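Local coordinates for putative poly(3-hydroxybutyrate) depolymerase LpqC (Bordetella parapertussis 12822, PDB 3D0K), which is a putative poly(3-hydroxybutyrate) depolymerase, a hydrolase that probably cleaves the ester bonds of this polyester or of related substrates, at residues 150-153 against 154-158; 249-252 against 253-257. All coordinates share one frame; numbering follows the deposited sequence. Where two conformers were deposited one is given.

Interaction 1: residues 150-153 against 154-158; sequences GGQF and VHRLM. With SO4 (sulfate ion), chain E.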
loop_
_atom_site.group_PDB
_atom_site.type_symbol
_atom_site.label_atom_id
_atom_site.label_comp_id
_atom_site.label_asym_id
_atom_site.label_seq_id
_atom_site.Cartn_x
_atom_site.Cartn_y
_atom_site.Cartn_z
ATOM N N GLY A 150 -3.164 -3.435 4.451
ATOM C CA GLY A 150 -2.834 -2.416 3.478
ATOM C C GLY A 150 -1.491 -2.782 2.809
ATOM O O GLY A 150 -1.246 -2.365 1.718
ATOM N N GLY A 151 -0.619 -3.569 3.461
ATOM C CA GLY A 151 0.605 -4.049 2.777
ATOM C C GLY A 151 0.188 -5.207 1.817
ATOM O O GLY A 151 0.808 -5.393 0.751
ATOM N N GLN A 152 -0.855 -5.970 2.173
ATOM C CA GLN A 152 -1.473 -6.897 1.162
ATOM C C GLN A 152 -1.979 -6.088 -0.064
ATOM O O GLN A 152 -1.669 -6.421 -1.200
ATOM C CB GLN A 152 -2.605 -7.677 1.747
ATOM C CG GLN A 152 -2.198 -8.600 2.879
ATOM C CD GLN A 152 -3.353 -9.475 3.303
ATOM O OE1 GLN A 152 -4.129 -9.886 2.470
ATOM N NE2 GLN A 152 -3.442 -9.796 4.604
ATOM N N PHE A 153 -2.736 -5.021 0.195
ATOM C CA PHE A 153 -3.263 -4.146 -0.866
ATOM C C PHE A 153 -2.153 -3.603 -1.768
ATOM O O PHE A 153 -2.263 -3.668 -2.993
ATOM C CB PHE A 153 -4.023 -3.012 -0.157
ATOM C CG PHE A 153 -4.723 -2.016 -1.059
ATOM C CD1 PHE A 153 -4.021 -0.923 -1.603
ATOM C CD2 PHE A 153 -6.106 -2.103 -1.260
ATOM C CE1 PHE A 153 -4.672 0.013 -2.379
ATOM C CE2 PHE A 153 -6.773 -1.113 -2.028
ATOM C CZ PHE A 153 -6.050 -0.068 -2.555
ATOM N N VAL A 154 -1.093 -3.063 -1.160
ATOM C CA VAL A 154 -0.033 -2.426 -1.924
ATOM C C VAL A 154 0.708 -3.394 -2.867
ATOM O O VAL A 154 0.932 -3.060 -4.043
ATOM C CB VAL A 154 0.919 -1.651 -0.974
ATOM C CG1 VAL A 154 2.283 -1.298 -1.639
ATOM C CG2 VAL A 154 0.201 -0.430 -0.407
ATOM N N HIS A 155 1.083 -4.589 -2.373
ATOM C CA HIS A 155 1.840 -5.514 -3.263
ATOM C C HIS A 155 0.964 -6.104 -4.361
ATOM O O HIS A 155 1.447 -6.372 -5.458
ATOM C CB HIS A 155 2.658 -6.596 -2.512
ATOM C CG HIS A 155 1.854 -7.743 -1.979
ATOM N ND1 HIS A 155 1.737 -8.946 -2.652
ATOM C CD2 HIS A 155 1.234 -7.918 -0.786
ATOM C CE1 HIS A 155 1.021 -9.794 -1.913
ATOM N NE2 HIS A 155 0.671 -9.177 -0.798
ATOM N N ARG A 156 -0.331 -6.202 -4.085
ATOM C CA ARG A 156 -1.290 -6.721 -5.082
ATOM C C ARG A 156 -1.610 -5.597 -6.080
ATOM O O ARG A 156 -1.866 -5.875 -7.230
ATOM C CB ARG A 156 -2.559 -7.213 -4.420
ATOM C CG ARG A 156 -2.266 -8.494 -3.611
ATOM C CD ARG A 156 -3.492 -9.111 -2.983
ATOM N NE ARG A 156 -2.985 -10.271 -2.213
ATOM C CZ ARG A 156 -3.385 -10.654 -1.005
ATOM N NH1 ARG A 156 -4.378 -10.031 -0.378
ATOM N NH2 ARG A 156 -2.803 -11.706 -0.416
ATOM N N LEU A 157 -1.579 -4.352 -5.614
ATOM C CA LEU A 157 -1.688 -3.197 -6.492
ATOM C C LEU A 157 -0.509 -3.229 -7.492
ATOM O O LEU A 157 -0.684 -3.093 -8.726
ATOM C CB LEU A 157 -1.694 -1.915 -5.642
ATOM C CG LEU A 157 -1.786 -0.565 -6.381
ATOM C CD1 LEU A 157 -2.332 0.516 -5.470
ATOM C CD2 LEU A 157 -0.458 -0.070 -7.056
HETATM N N MSE A 158 0.682 -3.439 -6.959
HETATM C CA MSE A 158 1.893 -3.543 -7.791
HETATM C C MSE A 158 1.861 -4.714 -8.762
HETATM O O MSE A 158 2.460 -4.615 -9.837
HETATM C CB MSE A 158 3.176 -3.527 -6.942
HETATM C CG MSE A 158 3.337 -2.148 -6.180
HETATM SE SE MSE A 158 3.275 -0.573 -7.331
HETATM C CE MSE A 158 5.130 -0.834 -7.934
HETATM S S SO4 E . -3.169 -8.849 8.036
HETATM O O1 SO4 E . -2.454 -8.362 6.856
HETATM O O2 SO4 E . -4.135 -9.848 7.555
HETATM O O3 SO4 E . -2.354 -9.484 9.032
HETATM O O4 SO4 E . -4.035 -7.848 8.624
#

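Interaction 2: residues 249-252 against 253-257; sequences QRAA and AQRGL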
loop_
_atom_site.group_PDB
_atom_site.type_symbol
_atom_site.label_atom_id
_atom_site.label_comp_id
_atom_site.label_asym_id
_atom_site.label_seq_id
_atom_site.Cartn_x
_atom_site.Cartn_y
_atom_site.Cartn_z
ATOM N N GLN A 249 12.645 -13.677 -6.030
ATOM C CA GLN A 249 14.024 -13.959 -6.469
ATOM C C GLN A 249 14.027 -15.134 -7.445
ATOM O O GLN A 249 14.618 -15.036 -8.528
ATOM C CB GLN A 249 14.892 -14.312 -5.259
ATOM C CG GLN A 249 16.252 -13.611 -5.227
ATOM C CD GLN A 249 16.909 -13.650 -3.814
ATOM O OE1 GLN A 249 16.535 -14.469 -2.965
ATOM N NE2 GLN A 249 17.865 -12.759 -3.579
ATOM N N ARG A 250 13.333 -16.213 -7.073
ATOM C CA ARG A 250 13.292 -17.413 -7.925
ATOM C C ARG A 250 12.494 -17.189 -9.202
ATOM O O ARG A 250 12.936 -17.670 -10.271
ATOM C CB ARG A 250 12.761 -18.626 -7.199
ATOM C CG ARG A 250 13.785 -19.177 -6.188
ATOM C CD ARG A 250 13.319 -20.521 -5.672
ATOM N NE ARG A 250 11.994 -20.353 -5.061
ATOM C CZ ARG A 250 11.782 -20.105 -3.764
ATOM N NH1 ARG A 250 12.806 -20.041 -2.919
ATOM N NH2 ARG A 250 10.541 -19.955 -3.313
ATOM N N ALA A 251 11.355 -16.484 -9.100
ATOM C CA ALA A 251 10.557 -16.173 -10.301
ATOM C C ALA A 251 11.385 -15.392 -11.317
ATOM O O ALA A 251 11.298 -15.648 -12.529
ATOM C CB ALA A 251 9.249 -15.372 -9.943
ATOM N N ALA A 252 12.158 -14.413 -10.846
ATOM C CA ALA A 252 12.960 -13.561 -11.753
ATOM C C ALA A 252 14.068 -14.387 -12.371
ATOM O O ALA A 252 14.324 -14.319 -13.591
ATOM C CB ALA A 252 13.565 -12.337 -10.977
ATOM N N ALA A 253 14.720 -15.198 -11.537
ATOM C CA ALA A 253 15.869 -15.986 -12.037
ATOM C C ALA A 253 15.458 -17.073 -13.035
ATOM O O ALA A 253 16.222 -17.361 -13.978
ATOM C CB ALA A 253 16.653 -16.615 -10.889
ATOM N N GLN A 254 14.282 -17.663 -12.835
ATOM C CA GLN A 254 13.807 -18.710 -13.762
ATOM C C GLN A 254 13.486 -18.105 -15.133
ATOM O O GLN A 254 13.463 -18.808 -16.160
ATOM C CB GLN A 254 12.588 -19.434 -13.184
ATOM C CG GLN A 254 12.917 -20.344 -11.992
ATOM C CD GLN A 254 11.726 -20.629 -11.101
ATOM O OE1 GLN A 254 10.624 -20.162 -11.355
ATOM N NE2 GLN A 254 11.952 -21.399 -10.033
ATOM N N ARG A 255 13.279 -16.792 -15.133
ATOM C CA ARG A 255 12.936 -16.067 -16.326
ATOM C C ARG A 255 14.081 -15.257 -16.916
ATOM O O ARG A 255 13.902 -14.644 -17.969
ATOM C CB ARG A 255 11.725 -15.157 -16.049
ATOM C CG ARG A 255 10.409 -15.966 -15.813
ATOM C CD ARG A 255 9.278 -15.036 -15.328
ATOM N NE ARG A 255 7.982 -15.728 -15.213
ATOM C CZ ARG A 255 7.666 -16.501 -14.180
ATOM N NH1 ARG A 255 8.564 -16.689 -13.221
ATOM N NH2 ARG A 255 6.477 -17.090 -14.113
ATOM N N GLY A 256 15.200 -15.196 -16.205
ATOM C CA GLY A 256 16.342 -14.372 -16.588
ATOM C C GLY A 256 16.024 -12.889 -16.538
ATOM O O GLY A 256 16.634 -12.113 -17.276
ATOM N N LEU A 257 15.067 -12.506 -15.682
ATOM C CA LEU A 257 14.595 -11.115 -15.535
ATOM C C LEU A 257 15.341 -10.317 -14.471
ATOM O O LEU A 257 15.787 -10.891 -13.482
ATOM C CB LEU A 257 13.081 -11.041 -15.206
ATOM C CG LEU A 257 12.149 -11.409 -16.367
ATOM C CD1 LEU A 257 10.749 -11.650 -15.843
ATOM C CD2 LEU A 257 12.150 -10.395 -17.565
#

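Interaction 1: residues 150-153 against 154-158
The guanidinium of Arg156 has the CB of Gln152 over one face, with NH1 of Arg156 3.6 Å from CB of Gln152. The imidazole of His155 has CG of Arg156 over one face, offset toward its rim. Gly151 O sits at the edge of the same ring, 3.0 Å from CD2 of His155. CG of His155 lies between the backbone N and the carbonyl carbon (chi1 77°), which swings the ring back along the preceding turn. Beyond the segments the His155 ring meets Tyr244 edge-to-face, and the Phe153 ring meets Tyr121 in the same way.

Gln152 and Arg156 lie next to each other, both reaching in one direction from the helix. NH1 of Arg156 lies in the amide carbonyl plane, on a lone pair of OE1 of Gln152, at 2.9 Å, and the bond is bent. The amide and guanidinium planes are 80° apart, and OE1 lies 31° out of the guanidinium plane. NE2 of Gln152 donates to O1 of the sulfate at 2.8 Å. In this crystal the two bonds hold the amide in its rotation. The sulfate, probably from the crystallisation liquor, is also hydrogen-bonded to NH1 of Arg237, while NE of Arg156 bonds to Thr178.

On another side of the helix, CE1 of Phe153 approaches CD1 of Leu157 at 3.9 Å, obliquely. Both side chains also touch Val124 of helix 122-133. Beneath them the backbone bonds are those of a regular alpha-helix, such as Leu157 N to Phe153 O at 2.8 Å.

Helix 149-160 links strands 142-147 and 168-172 in a beta-alpha-beta unit. Gly150 belongs to a GxSxG pattern with Ser148, consistent with the nucleophile elbow and following helix of an alpha/beta-hydrolase fold.

Interaction 2: residues 249-252 against 253-257
Residues 249-252 continue directly into 253-257, first as helix and then as its C-terminal turn. Ala253 N donates to Gln249 O at 3.0 Å, and Gln254 N donates to Arg250 O in the same i to i+4 pattern. The next such bond, Arg255 N to Ala251 O, is weak. Arg255 N also bonds to Ala252 O at 3.1 Å. Gly256 then leaves helical geometry with a positive phi of 66°, and the chain turns back. This brings Leu257 N to Ala252 O at 2.9 Å. Ala252 O thus accepts two backbone bonds, and the donors Arg255 N and Leu257 N reach it from opposite faces of its carbonyl plane. A weak bond joins Gly256 N to Ala253 O at 3.3 Å.

The side chain of Arg255 adds a second hold on the last turn. It runs out extended from CG to NE, and a turn at its end (chi4 79°) brings NH1 back toward Ala251. NH1 of Arg255 then donates to Ala251 O at 3.0 Å. The oxygen lies at the guanidinium edge, almost exactly in its plane. The same NH1 of Arg255 passes 3.6 Å from CB of Ala251. NE of Arg255 makes a salt bridge to Glu197, so the guanidinium spans from its own helix to helix 197-205.

CB of Ala252 faces CB of Leu257 at 4.4 Å, a light apolar contact. Leu204 covers Ala251 and Ala252, and Ala201 meets Leu257.

The positive-phi glycine, the bond from Leu257 N to Ala252 O and the weak one from Gly256 N to Ala253 O make a Schellman motif. It closes helix 237-255 before the chain passes on to strand 262-266.

Both interactions are local contacts, each along its own helix: 149-160 for interaction 1 and 237-255 for interaction 2. Their centres lie 21 Å apart and they do not touch. Interaction 1 is wholly buried near the middle of the chain. Val154 and Leu157 pack on strand 142-147 of the sheet, and Phe153 and Leu157 on helix 122-133. Interaction 2 is partly exposed, its centre about 24 Å from the centre of the chain, with Ala251 and Ala252 against helix 197-205. Each uses an arginine hydrogen bond to an oxygen one turn back, a side-chain amide in interaction 1 and a backbone carbonyl in interaction 2. Interaction 1 spans most of its helix; interaction 2 takes in a C-terminal end.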